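Long-range contact in kinetochore protein Mis16 (Schizosaccharomyces japonicus, PDB 4XYH), which recognises histone H4 and the CENP-A-specific chaperone Scm3, probably to help bring CENP-A to centromeres: residues 179-184 with 200-205. Numbering follows the deposited sequence.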
ATOM      1  N   ARG A 179       7.517  -8.762  18.790  1.00 20.65           N
ATOM      2  CA  ARG A 179       6.715  -9.879  19.304  1.00 25.36           C
ATOM      3  C   ARG A 179       5.549  -9.533  20.194  1.00 30.09           C
ATOM      4  O   ARG A 179       5.642  -9.758  21.401  1.00 51.79           O
ATOM      5  CB  ARG A 179       7.584 -10.848  20.111  1.00 25.46           C
ATOM      6  CG  ARG A 179       8.929 -11.081  19.559  1.00 31.70           C
ATOM      7  CD  ARG A 179       9.482 -12.392  20.054  1.00 34.56           C
ATOM      8  NE  ARG A 179       8.907 -13.498  19.306  1.00 42.58           N
ATOM      9  CZ  ARG A 179       9.579 -14.348  18.536  1.00 34.06           C
ATOM     10  NH1 ARG A 179      10.898 -14.276  18.398  1.00 32.21           N
ATOM     11  NH2 ARG A 179       8.903 -15.293  17.913  1.00 35.82           N
ATOM     12  N   HIS A 180       4.448  -9.060  19.628  1.00 26.22           N
ATOM     13  CA  HIS A 180       3.215  -8.985  20.408  1.00 25.03           C
ATOM     14  C   HIS A 180       1.984  -9.627  19.770  1.00 25.95           C
ATOM     15  O   HIS A 180       1.205 -10.306  20.424  1.00 24.84           O
ATOM     16  CB  HIS A 180       2.861  -7.536  20.722  1.00 24.63           C
ATOM     17  CG  HIS A 180       1.971  -7.393  21.918  1.00 30.02           C
ATOM     18  ND1 HIS A 180       0.601  -7.290  21.819  1.00 23.86           N
ATOM     19  CD2 HIS A 180       2.262  -7.322  23.244  1.00 30.81           C
ATOM     20  CE1 HIS A 180       0.080  -7.173  23.031  1.00 24.41           C
ATOM     21  NE2 HIS A 180       1.066  -7.185  23.910  1.00 30.77           N
ATOM     22  N   HIS A 181       1.769  -9.329  18.501  1.00 23.36           N
ATOM     23  CA  HIS A 181       0.577  -9.769  17.794  1.00 21.05           C
ATOM     24  C   HIS A 181       0.395 -11.281  17.825  1.00 23.67           C
ATOM     25  O   HIS A 181       1.383 -12.021  17.810  1.00 21.57           O
ATOM     26  CB  HIS A 181       0.618  -9.260  16.342  1.00 15.92           C
ATOM     27  CG  HIS A 181       0.395  -7.786  16.221  1.00 20.16           C
ATOM     28  ND1 HIS A 181      -0.796  -7.181  16.576  1.00 21.63           N
ATOM     29  CD2 HIS A 181       1.206  -6.794  15.775  1.00 16.50           C
ATOM     30  CE1 HIS A 181      -0.701  -5.878  16.363  1.00 23.76           C
ATOM     31  NE2 HIS A 181       0.503  -5.617  15.877  1.00 17.48           N
ATOM     32  N   THR A 182      -0.870 -11.721  17.837  1.00 20.47           N
ATOM     33  CA  THR A 182      -1.206 -13.148  17.895  1.00 21.50           C
ATOM     34  C   THR A 182      -1.885 -13.673  16.619  1.00 23.57           C
ATOM     35  O   THR A 182      -2.071 -14.881  16.465  1.00 25.06           O
ATOM     36  CB  THR A 182      -2.109 -13.442  19.107  1.00 19.57           C
ATOM     37  OG1 THR A 182      -3.202 -12.512  19.123  1.00 18.07           O
ATOM     38  CG2 THR A 182      -1.313 -13.284  20.402  1.00 19.13           C
ATOM     39  N   SER A 183      -2.229 -12.768  15.704  1.00 20.06           N
ATOM     40  CA  SER A 183      -2.717 -13.140  14.370  1.00 21.65           C
ATOM     41  C   SER A 183      -2.017 -12.329  13.288  1.00 19.47           C
ATOM     42  O   SER A 183      -1.626 -11.201  13.526  1.00 19.30           O
ATOM     43  CB  SER A 183      -4.228 -12.919  14.246  1.00 18.02           C
ATOM     44  OG  SER A 183      -4.953 -13.843  15.026  1.00 28.28           O
ATOM     45  N   GLU A 184      -1.913 -12.884  12.091  1.00 21.75           N
ATOM     46  CA  GLU A 184      -1.326 -12.159  10.971  1.00 19.80           C
ATOM     47  C   GLU A 184      -2.125 -10.912  10.626  1.00 21.66           C
ATOM     48  O   GLU A 184      -3.291 -10.790  11.012  1.00 22.27           O
ATOM     49  CB  GLU A 184      -1.210 -13.082   9.764  1.00 20.37           C
ATOM     50  CG  GLU A 184      -0.172 -14.153  10.032  1.00 29.66           C
ATOM     51  CD  GLU A 184      -0.020 -15.179   8.930  1.00 43.61           C
ATOM     52  OE1 GLU A 184      -0.810 -15.152   7.949  1.00 52.47           O
ATOM     53  OE2 GLU A 184       0.910 -16.017   9.064  1.00 41.85           O
ATOM     54  N   THR A 200       1.856  -1.240  13.960  1.00 17.65           N
ATOM     55  CA  THR A 200       1.261  -2.376  13.273  1.00 13.22           C
ATOM     56  C   THR A 200      -0.168  -2.650  13.770  1.00 20.76           C
ATOM     57  O   THR A 200      -0.502  -2.355  14.921  1.00 19.25           O
ATOM     58  CB  THR A 200       2.099  -3.647  13.465  1.00 16.25           C
ATOM     59  OG1 THR A 200       2.225  -3.924  14.867  1.00 18.11           O
ATOM     60  CG2 THR A 200       3.478  -3.470  12.861  1.00 19.58           C
ATOM     61  N   GLY A 201      -0.998  -3.209  12.889  1.00 14.64           N
ATOM     62  CA  GLY A 201      -2.347  -3.610  13.218  1.00 15.02           C
ATOM     63  C   GLY A 201      -2.645  -4.900  12.468  1.00 17.78           C
ATOM     64  O   GLY A 201      -2.268  -5.048  11.303  1.00 14.70           O
ATOM     65  N   THR A 202      -3.300  -5.849  13.131  1.00 15.55           N
ATOM     66  CA  THR A 202      -3.555  -7.144  12.514  1.00 17.78           C
ATOM     67  C   THR A 202      -4.975  -7.639  12.754  1.00 20.68           C
ATOM     68  O   THR A 202      -5.830  -6.916  13.264  1.00 20.44           O
ATOM     69  CB  THR A 202      -2.604  -8.235  13.043  1.00 16.02           C
ATOM     70  OG1 THR A 202      -3.034  -8.651  14.349  1.00 16.34           O
ATOM     71  CG2 THR A 202      -1.144  -7.748  13.089  1.00 18.39           C
ATOM     72  N   GLU A 203      -5.183  -8.909  12.424  1.00 17.79           N
ATOM     73  CA  GLU A 203      -6.443  -9.593  12.655  1.00 21.90           C
ATOM     74  C   GLU A 203      -6.766  -9.792  14.143  1.00 18.03           C
ATOM     75  O   GLU A 203      -7.913 -10.045  14.487  1.00 19.42           O
ATOM     76  CB  GLU A 203      -6.441 -10.938  11.892  1.00 22.21           C
ATOM     77  CG  GLU A 203      -6.447 -10.704  10.363  1.00 26.53           C
ATOM     78  CD  GLU A 203      -6.031 -11.901   9.503  1.00 35.95           C
ATOM     79  OE1 GLU A 203      -6.096 -13.060   9.976  1.00 33.85           O
ATOM     80  OE2 GLU A 203      -5.644 -11.669   8.328  1.00 33.69           O
ATOM     81  N   ASP A 204      -5.794  -9.632  15.039  1.00 20.06           N
ATOM     82  CA  ASP A 204      -6.117  -9.777  16.460  1.00 15.03           C
ATOM     83  C   ASP A 204      -6.783  -8.508  16.998  1.00 18.19           C
ATOM     84  O   ASP A 204      -7.127  -8.447  18.172  1.00 18.92           O
ATOM     85  CB  ASP A 204      -4.873 -10.153  17.298  1.00 15.38           C
ATOM     86  CG  ASP A 204      -3.770  -9.090  17.283  1.00 19.92           C
ATOM     87  OD1 ASP A 204      -4.056  -7.873  17.299  1.00 19.14           O
ATOM     88  OD2 ASP A 204      -2.584  -9.489  17.283  1.00 23.07           O
ATOM     89  N   THR A 205      -6.987  -7.524  16.109  1.00 17.23           N
ATOM     90  CA  THR A 205      -7.719  -6.264  16.362  1.00 14.51           C
ATOM     91  C   THR A 205      -6.938  -5.247  17.213  1.00 17.49           C
ATOM     92  O   THR A 205      -7.436  -4.154  17.489  1.00 17.14           O
ATOM     93  CB  THR A 205      -9.119  -6.485  17.053  1.00 16.82           C
ATOM     94  OG1 THR A 205      -8.962  -6.581  18.475  1.00 15.28           O
ATOM     95  CG2 THR A 205      -9.853  -7.730  16.513  1.00 14.44           C
TER
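His181 is held at both ring nitrogens. His181 ND1 donates to Asp204 OD2 over 3.0 Å, and the acceptor lies in the ring plane. OD2 receives this bond on its syn lone pair, with ring and carboxylate 21° from coplanar. A weak second bond runs from ND1 to Asp204 OD1. At the other end of the ring, His181 NE2 and Thr200 OG1 are 2.6 Å apart, and either could be the donor. Thr202 CG2 sits over one face as a CH-pi contact, 3.5 Å from the His181 ring centroid. With CG2 anti to the carbonyl carbon, the Thr202 methyl is turned to the ring. Asp204 OD2 also accepts from Thr182 N at 2.9 Å, on its anti lone pair.

His181, Thr200 and Asp204, with Trp210 NE1 bonded to Thr200 OG1, form the Trp-Ser/Thr-His-Asp structural tetrad of WD40 propellers. It ties the loop ahead of strand 187-190 to the blade's own strand 197-201 and the turn after it. An alanine in place of His181 would probably leave Asp204 and Thr200 without their shared ring partner and open a gap under the Thr202 methyl.

Further out, the type I turn from Thr202 to Thr205 positions the aspartate. Thr202 OG1 accepts from Asp204 N at 3.0 Å, forming an ST turn. Asp204 OD1 is bonded to Ser206 OG, which helps fix the carboxylate's rotation. Within the turn, Glu203 N donates to Glu184 O over 3.0 Å. Ser183 CB packs against Glu203 CB at 3.8 Å.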